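Putative lipoprotein (Bacteroides fragilis, PDB 3NQI) is of unknown function but, as a putative lipoprotein, is probably anchored to the cell envelope through a lipid and may bind lipid. Local coordinates at residues A82-V96 and H148-K160. Residues are numbered along the deposited sequence; the frame is centred on the assembly and turned at random.
Sequences ATAITTPKVGESGDV and HTFTLVCYTDDIK
I85 and V153 sit side by side on neighbouring parallel β-strands, 84-87 and 148-155, with I85 CD1 3.8 Å from V153 CG1. The strands are paired directly: T83 O accepts from L152 N, I85 N gives its hydrogen to L152 O and I85 O takes one from C154 N, in a bond that is straight at 180°; T87 N and O repeat the pattern with C154 O and T156 N. At the N-terminal end, one step before the T83 O bond, a water bridges T83 N and F150 O.

On the face that carries I85 and V153, the chain after T87 folds back over Y155 through two consecutive type II turns. The phenol ring is held between methyl groups: V90 CG2 makes a CH-π contact 4.0 Å from the ring centroid, and V153 CG1 lies over the rim of the opposite face. T87 chi1 of -174° puts OG1 anti to the backbone N, where it bonds S93 O, and leaves CG2 oblique to the ring, 3.5 Å from Y155 CD1. The D95 carboxylate stands nearly perpendicular to the ring, and Y155 OH donates to D95 OD1 on the syn side, 2.6 Å away.

Where the strand runs into the 3-10 turn, P88 O accepts from D157 N on a lone pair. On the other face, I199 of helix 197-207 touches T86 and C154. R171 NE, from strand 165-174, is hydrogen-bonded to Y155 OH; its positive charge would probably polarise the hydroxyl and offset the charge of D95. That carboxylate spans the loop and the tyrosine: D95 OD2 accepts the N-H of G91, N to OD2 2.9 Å.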
ATOM      1  N   ALA A  82       5.254   2.431  -0.503  1.00 19.95           N
ATOM      2  CA  ALA A  82       4.875   3.101  -1.728  1.00 20.82           C
ATOM      3  C   ALA A  82       4.779   4.633  -1.536  1.00 21.43           C
ATOM      4  O   ALA A  82       4.721   5.125  -0.421  1.00 18.90           O
ATOM      5  CB  ALA A  82       3.556   2.502  -2.289  1.00 19.51           C
ATOM      6  N   THR A  83       4.870   5.387  -2.639  1.00 18.56           N
ATOM      7  CA  THR A  83       4.915   6.830  -2.582  1.00 19.87           C
ATOM      8  C   THR A  83       3.586   7.555  -2.586  1.00 20.81           C
ATOM      9  O   THR A  83       2.724   7.299  -3.417  1.00 19.96           O
ATOM     10  CB  THR A  83       5.687   7.338  -3.771  1.00 22.65           C
ATOM     11  OG1 THR A  83       6.938   6.686  -3.705  1.00 27.28           O
ATOM     12  CG2 THR A  83       5.860   8.855  -3.743  1.00 27.05           C
ATOM     13  N   ALA A  84       3.427   8.455  -1.629  1.00 19.51           N
ATOM     14  CA  ALA A  84       2.278   9.380  -1.620  1.00 21.73           C
ATOM     15  C   ALA A  84       2.801  10.790  -1.857  1.00 23.63           C
ATOM     16  O   ALA A  84       3.792  11.190  -1.266  1.00 24.03           O
ATOM     17  CB  ALA A  84       1.548   9.281  -0.311  1.00 24.61           C
ATOM     18  N   ILE A  85       2.188  11.521  -2.763  1.00 21.44           N
ATOM     19  CA  ILE A  85       2.609  12.859  -3.069  1.00 22.20           C
ATOM     20  C   ILE A  85       1.463  13.902  -3.052  1.00 25.48           C
ATOM     21  O   ILE A  85       0.268  13.547  -3.121  1.00 23.50           O
ATOM     22  CB  ILE A  85       3.345  12.936  -4.409  1.00 27.63           C
ATOM     23  CG1 ILE A  85       2.434  12.598  -5.554  1.00 31.62           C
ATOM     24  CG2 ILE A  85       4.626  12.031  -4.465  1.00 32.65           C
ATOM     25  CD1 ILE A  85       2.545  13.622  -6.625  1.00 39.81           C
ATOM     26  N   THR A  86       1.833  15.189  -2.933  1.00 23.68           N
ATOM     27  CA  THR A  86       0.903  16.270  -3.129  1.00 26.27           C
ATOM     28  C   THR A  86       1.409  17.003  -4.339  1.00 28.17           C
ATOM     29  O   THR A  86       2.595  17.084  -4.549  1.00 29.26           O
ATOM     30  CB  THR A  86       0.909  17.266  -1.959  1.00 30.69           C
ATOM     31  OG1 THR A  86       2.254  17.689  -1.722  1.00 32.15           O
ATOM     32  CG2 THR A  86       0.381  16.603  -0.694  1.00 28.55           C
ATOM     33  N   THR A  87       0.501  17.469  -5.159  1.00 26.79           N
ATOM     34  CA  THR A  87       0.846  18.358  -6.251  1.00 30.11           C
ATOM     35  C   THR A  87      -0.422  19.223  -6.425  1.00 28.57           C
ATOM     36  O   THR A  87      -1.479  18.816  -6.006  1.00 26.06           O
ATOM     37  CB  THR A  87       1.213  17.573  -7.504  1.00 30.35           C
ATOM     38  OG1 THR A  87       1.673  18.478  -8.501  1.00 37.68           O
ATOM     39  CG2 THR A  87      -0.015  16.777  -8.044  1.00 30.45           C
ATOM     40  N   PRO A  88      -0.302  20.422  -6.972  1.00 29.36           N
ATOM     41  CA  PRO A  88      -1.497  21.286  -6.970  1.00 31.94           C
ATOM     42  C   PRO A  88      -2.653  20.794  -7.822  1.00 30.41           C
ATOM     43  O   PRO A  88      -3.782  20.885  -7.407  1.00 29.14           O
ATOM     44  CB  PRO A  88      -0.966  22.608  -7.528  1.00 33.19           C
ATOM     45  CG  PRO A  88       0.467  22.583  -7.221  1.00 34.16           C
ATOM     46  CD  PRO A  88       0.901  21.173  -7.363  1.00 31.82           C
ATOM     47  N   LYS A  89      -2.356  20.286  -9.010  1.00 31.57           N
ATOM     48  CA  LYS A  89      -3.379  19.812  -9.939  1.00 31.43           C
ATOM     49  C   LYS A  89      -2.800  18.834 -10.975  1.00 32.59           C
ATOM     50  O   LYS A  89      -1.594  18.660 -11.055  1.00 33.27           O
ATOM     51  CB  LYS A  89      -3.992  21.008 -10.648  1.00 33.60           C
ATOM     52  CG  LYS A  89      -2.999  21.836 -11.480  1.00 39.65           C
ATOM     53  CD  LYS A  89      -3.664  23.070 -12.141  1.00 44.71           C
ATOM     54  CE  LYS A  89      -2.644  23.820 -12.966  1.00 49.48           C
ATOM     55  NZ  LYS A  89      -3.271  24.932 -13.715  1.00 55.55           N
ATOM     56  N   VAL A  90      -3.653  18.242 -11.800  1.00 32.78           N
ATOM     57  CA  VAL A  90      -3.181  17.297 -12.809  1.00 35.36           C
ATOM     58  C   VAL A  90      -2.213  17.988 -13.774  1.00 38.34           C
ATOM     59  O   VAL A  90      -2.468  19.095 -14.215  1.00 39.79           O
ATOM     60  CB  VAL A  90      -4.349  16.660 -13.568  1.00 36.26           C
ATOM     61  CG1 VAL A  90      -3.839  15.850 -14.757  1.00 34.00           C
ATOM     62  CG2 VAL A  90      -5.198  15.800 -12.600  1.00 31.83           C
ATOM     63  N   GLY A  91      -1.081  17.351 -14.066  1.00 42.47           N
ATOM     64  CA  GLY A  91      -0.109  17.892 -15.041  1.00 44.88           C
ATOM     65  C   GLY A  91       1.055  18.671 -14.442  1.00 47.80           C
ATOM     66  O   GLY A  91       1.968  19.071 -15.173  1.00 51.08           O
ATOM     67  N   GLU A  92       1.036  18.900 -13.129  1.00 48.25           N
ATOM     68  CA  GLU A  92       2.123  19.625 -12.446  1.00 49.49           C
ATOM     69  C   GLU A  92       3.175  18.661 -11.940  1.00 48.97           C
ATOM     70  O   GLU A  92       2.962  17.455 -11.903  1.00 46.94           O
ATOM     71  CB  GLU A  92       1.587  20.442 -11.251  1.00 48.95           C
ATOM     72  CG  GLU A  92       0.575  21.524 -11.625  1.00 51.85           C
ATOM     73  CD  GLU A  92       1.206  22.811 -12.095  1.00 57.52           C
ATOM     74  OE1 GLU A  92       2.022  22.796 -13.041  1.00 60.96           O
ATOM     75  OE2 GLU A  92       0.865  23.862 -11.510  1.00 69.88           O
ATOM     76  N   SER A  93       4.291  19.230 -11.497  1.00 50.66           N
ATOM     77  CA  SER A  93       5.449  18.485 -10.989  1.00 50.48           C
ATOM     78  C   SER A  93       5.137  17.384  -9.973  1.00 47.76           C
ATOM     79  O   SER A  93       4.428  17.587  -8.990  1.00 48.57           O
ATOM     80  CB  SER A  93       6.479  19.462 -10.384  1.00 52.71           C
ATOM     81  OG  SER A  93       7.451  18.774  -9.595  1.00 58.60           O
ATOM     82  N   GLY A  94       5.715  16.218 -10.213  1.00 45.40           N
ATOM     83  CA  GLY A  94       5.435  15.038  -9.419  1.00 42.12           C
ATOM     84  C   GLY A  94       4.191  14.264  -9.825  1.00 38.87           C
ATOM     85  O   GLY A  94       3.989  13.155  -9.324  1.00 39.27           O
ATOM     86  N   ASP A  95       3.327  14.824 -10.678  1.00 37.65           N
ATOM     87  CA  ASP A  95       2.091  14.088 -11.066  1.00 35.85           C
ATOM     88  C   ASP A  95       2.442  12.848 -11.906  1.00 33.93           C
ATOM     89  O   ASP A  95       3.496  12.786 -12.531  1.00 33.88           O
ATOM     90  CB  ASP A  95       1.099  14.968 -11.822  1.00 34.65           C
ATOM     91  CG  ASP A  95      -0.316  14.371 -11.867  1.00 28.57           C
ATOM     92  OD1 ASP A  95      -0.692  13.511 -11.033  1.00 29.71           O
ATOM     93  OD2 ASP A  95      -1.091  14.816 -12.732  1.00 34.06           O
ATOM     94  N   VAL A  96       1.559  11.875 -11.884  1.00 29.87           N
ATOM     95  CA  VAL A  96       1.755  10.592 -12.546  1.00 28.34           C
ATOM     96  C   VAL A  96       0.486  10.296 -13.367  1.00 28.46           C
ATOM     97  O   VAL A  96      -0.635  10.523 -12.898  1.00 27.17           O
ATOM     98  CB  VAL A  96       2.018   9.461 -11.481  1.00 29.42           C
ATOM     99  CG1 VAL A  96       2.124   8.087 -12.139  1.00 26.36           C
ATOM    100  CG2 VAL A  96       3.283   9.758 -10.684  1.00 27.93           C
ATOM    101  N   HIS A 148       5.793  -2.063 -11.792  1.00 18.10           N
ATOM    102  CA  HIS A 148       4.508  -1.585 -11.368  1.00 19.83           C
ATOM    103  C   HIS A 148       4.645  -0.614 -10.222  1.00 19.29           C
ATOM    104  O   HIS A 148       5.109  -1.001  -9.154  1.00 21.50           O
ATOM    105  CB  HIS A 148       3.678  -2.784 -10.886  1.00 15.71           C
ATOM    106  CG  HIS A 148       3.457  -3.816 -11.954  1.00 18.69           C
ATOM    107  ND1 HIS A 148       2.316  -3.850 -12.736  1.00 20.27           N
ATOM    108  CD2 HIS A 148       4.264  -4.803 -12.422  1.00 23.23           C
ATOM    109  CE1 HIS A 148       2.425  -4.828 -13.626  1.00 20.27           C
ATOM    110  NE2 HIS A 148       3.611  -5.401 -13.476  1.00 21.98           N
ATOM    111  N   THR A 149       4.172   0.592 -10.412  1.00 20.05           N
ATOM    112  CA  THR A 149       4.217   1.603  -9.345  1.00 21.13           C
ATOM    113  C   THR A 149       2.830   2.125  -9.092  1.00 20.26           C
ATOM    114  O   THR A 149       2.076   2.438 -10.048  1.00 18.37           O
ATOM    115  CB  THR A 149       5.198   2.759  -9.650  1.00 22.20           C
ATOM    116  OG1 THR A 149       4.808   3.404 -10.825  1.00 29.84           O
ATOM    117  CG2 THR A 149       6.682   2.272  -9.778  1.00 25.63           C
ATOM    118  N   PHE A 150       2.479   2.151  -7.808  1.00 20.19           N
ATOM    119  CA  PHE A 150       1.180   2.545  -7.320  1.00 17.70           C
ATOM    120  C   PHE A 150       1.397   3.786  -6.466  1.00 21.49           C
ATOM    121  O   PHE A 150       1.835   3.686  -5.287  1.00 22.49           O
ATOM    122  CB  PHE A 150       0.551   1.410  -6.488  1.00 19.41           C
ATOM    123  CG  PHE A 150       0.438   0.119  -7.225  1.00 19.28           C
ATOM    124  CD1 PHE A 150      -0.656  -0.110  -8.040  1.00 18.82           C
ATOM    125  CD2 PHE A 150       1.473  -0.821  -7.163  1.00 19.98           C
ATOM    126  CE1 PHE A 150      -0.758  -1.300  -8.751  1.00 24.62           C
ATOM    127  CE2 PHE A 150       1.379  -2.030  -7.828  1.00 18.14           C
ATOM    128  CZ  PHE A 150       0.251  -2.280  -8.626  1.00 18.94           C
ATOM    129  N   THR A 151       1.132   4.946  -7.053  1.00 18.74           N
ATOM    130  CA  THR A 151       1.362   6.212  -6.375  1.00 19.29           C
ATOM    131  C   THR A 151       0.061   6.859  -5.969  1.00 18.00           C
ATOM    132  O   THR A 151      -0.850   7.013  -6.833  1.00 18.32           O
ATOM    133  CB  THR A 151       2.093   7.152  -7.322  1.00 17.61           C
ATOM    134  OG1 THR A 151       3.313   6.553  -7.671  1.00 21.88           O
ATOM    135  CG2 THR A 151       2.375   8.550  -6.694  1.00 19.44           C
ATOM    136  N   LEU A 152      -0.060   7.244  -4.693  1.00 17.17           N
ATOM    137  CA  LEU A 152      -1.242   8.036  -4.254  1.00 17.17           C
ATOM    138  C   LEU A 152      -0.957   9.507  -4.414  1.00 20.08           C
ATOM    139  O   LEU A 152       0.081  10.010  -3.913  1.00 21.01           O
ATOM    140  CB  LEU A 152      -1.662   7.758  -2.838  1.00 20.36           C
ATOM    141  CG  LEU A 152      -2.335   6.439  -2.611  1.00 21.66           C
ATOM    142  CD1 LEU A 152      -2.601   6.339  -1.086  1.00 21.83           C
ATOM    143  CD2 LEU A 152      -3.671   6.300  -3.484  1.00 18.91           C
ATOM    144  N   VAL A 153      -1.880  10.211  -5.082  1.00 18.70           N
ATOM    145  CA  VAL A 153      -1.718  11.642  -5.336  1.00 17.59           C
ATOM    146  C   VAL A 153      -2.884  12.426  -4.700  1.00 19.03           C
ATOM    147  O   VAL A 153      -4.068  12.116  -4.902  1.00 20.46           O
ATOM    148  CB  VAL A 153      -1.568  11.942  -6.859  1.00 17.73           C
ATOM    149  CG1 VAL A 153      -1.191  13.462  -7.154  1.00 19.32           C
ATOM    150  CG2 VAL A 153      -0.523  10.978  -7.530  1.00 15.66           C
ATOM    151  N   CYS A 154      -2.518  13.416  -3.910  1.00 20.25           N
ATOM    152  CA  CYS A 154      -3.416  14.454  -3.405  1.00 19.87           C
ATOM    153  C   CYS A 154      -3.224  15.716  -4.252  1.00 20.41           C
ATOM    154  O   CYS A 154      -2.111  16.296  -4.319  1.00 22.46           O
ATOM    155  CB  CYS A 154      -3.065  14.766  -1.974  1.00 25.16           C
ATOM    156  SG  CYS A 154      -4.203  15.962  -1.255  1.00 27.20           S
ATOM    157  N   TYR A 155      -4.276  16.125  -4.946  1.00 20.23           N
ATOM    158  CA  TYR A 155      -4.252  17.378  -5.736  1.00 22.43           C
ATOM    159  C   TYR A 155      -4.698  18.495  -4.809  1.00 24.81           C
ATOM    160  O   TYR A 155      -5.872  18.648  -4.500  1.00 25.44           O
ATOM    161  CB  TYR A 155      -5.117  17.306  -7.009  1.00 24.75           C
ATOM    162  CG  TYR A 155      -4.611  16.227  -7.938  1.00 25.51           C
ATOM    163  CD1 TYR A 155      -3.436  16.401  -8.664  1.00 24.53           C
ATOM    164  CD2 TYR A 155      -5.259  15.022  -8.028  1.00 21.43           C
ATOM    165  CE1 TYR A 155      -2.947  15.401  -9.481  1.00 24.36           C
ATOM    166  CE2 TYR A 155      -4.788  14.011  -8.836  1.00 24.31           C
ATOM    167  CZ  TYR A 155      -3.643  14.188  -9.559  1.00 23.49           C
ATOM    168  OH  TYR A 155      -3.150  13.159 -10.321  1.00 23.87           O
ATOM    169  N   THR A 156      -3.752  19.299  -4.367  1.00 24.79           N
ATOM    170  CA  THR A 156      -4.073  20.223  -3.287  1.00 27.72           C
ATOM    171  C   THR A 156      -4.988  21.402  -3.674  1.00 29.99           C
ATOM    172  O   THR A 156      -5.678  21.923  -2.811  1.00 29.25           O
ATOM    173  CB  THR A 156      -2.807  20.691  -2.619  1.00 27.01           C
ATOM    174  OG1 THR A 156      -1.974  21.315  -3.602  1.00 28.37           O
ATOM    175  CG2 THR A 156      -2.108  19.500  -1.988  1.00 25.90           C
ATOM    176  N   ASP A 157      -5.034  21.786  -4.954  1.00 32.52           N
ATOM    177  CA  ASP A 157      -6.004  22.801  -5.415  1.00 35.61           C
ATOM    178  C   ASP A 157      -7.439  22.383  -5.133  1.00 35.98           C
ATOM    179  O   ASP A 157      -8.294  23.219  -5.018  1.00 37.72           O
ATOM    180  CB  ASP A 157      -5.901  23.073  -6.928  1.00 38.03           C
ATOM    181  CG  ASP A 157      -4.679  23.927  -7.308  1.00 39.97           C
ATOM    182  OD1 ASP A 157      -3.983  24.452  -6.393  1.00 42.90           O
ATOM    183  OD2 ASP A 157      -4.417  24.062  -8.527  1.00 48.50           O
ATOM    184  N   ASP A 158      -7.697  21.093  -5.033  1.00 35.61           N
ATOM    185  CA  ASP A 158      -9.059  20.618  -4.800  1.00 37.81           C
ATOM    186  C   ASP A 158      -9.510  20.702  -3.359  1.00 36.87           C
ATOM    187  O   ASP A 158     -10.712  20.497  -3.073  1.00 38.83           O
ATOM    188  CB  ASP A 158      -9.219  19.185  -5.306  1.00 39.11           C
ATOM    189  CG  ASP A 158      -9.023  19.072  -6.824  1.00 44.91           C
ATOM    190  OD1 ASP A 158      -9.070  20.121  -7.513  1.00 53.19           O
ATOM    191  OD2 ASP A 158      -8.838  17.943  -7.331  1.00 48.07           O
ATOM    192  N   ILE A 159      -8.591  21.031  -2.453  1.00 33.85           N
ATOM    193  CA  ILE A 159      -8.938  21.100  -1.026  1.00 32.81           C
ATOM    194  C   ILE A 159      -9.460  22.474  -0.700  1.00 33.66           C
ATOM    195  O   ILE A 159      -8.740  23.461  -0.777  1.00 33.89           O
ATOM    196  CB  ILE A 159      -7.763  20.763  -0.103  1.00 30.99           C
ATOM    197  CG1 ILE A 159      -7.079  19.456  -0.538  1.00 28.28           C
ATOM    198  CG2 ILE A 159      -8.255  20.683   1.358  1.00 29.89           C
ATOM    199  CD1 ILE A 159      -5.721  19.214   0.167  1.00 28.70           C
ATOM    200  N   LYS A 160     -10.722  22.540  -0.309  1.00 33.80           N
ATOM    201  CA  LYS A 160     -11.319  23.803   0.078  1.00 35.78           C
ATOM    202  C   LYS A 160     -11.471  23.975   1.592  1.00 32.50           C
ATOM    203  O   LYS A 160     -11.469  23.030   2.349  1.00 29.52           O
ATOM    204  CB  LYS A 160     -12.664  23.950  -0.621  1.00 40.46           C
ATOM    205  CG  LYS A 160     -12.535  24.505  -2.078  1.00 47.29           C
ATOM    206  CD  LYS A 160     -12.072  23.481  -3.090  1.00 50.83           C
ATOM    207  CE  LYS A 160     -11.706  24.100  -4.481  1.00 56.07           C
ATOM    208  NZ  LYS A 160     -11.944  23.149  -5.648  1.00 57.75           N
TER
HETATM  209  O   HOH W   1       4.767   4.184  -5.351  1.00 30.76           O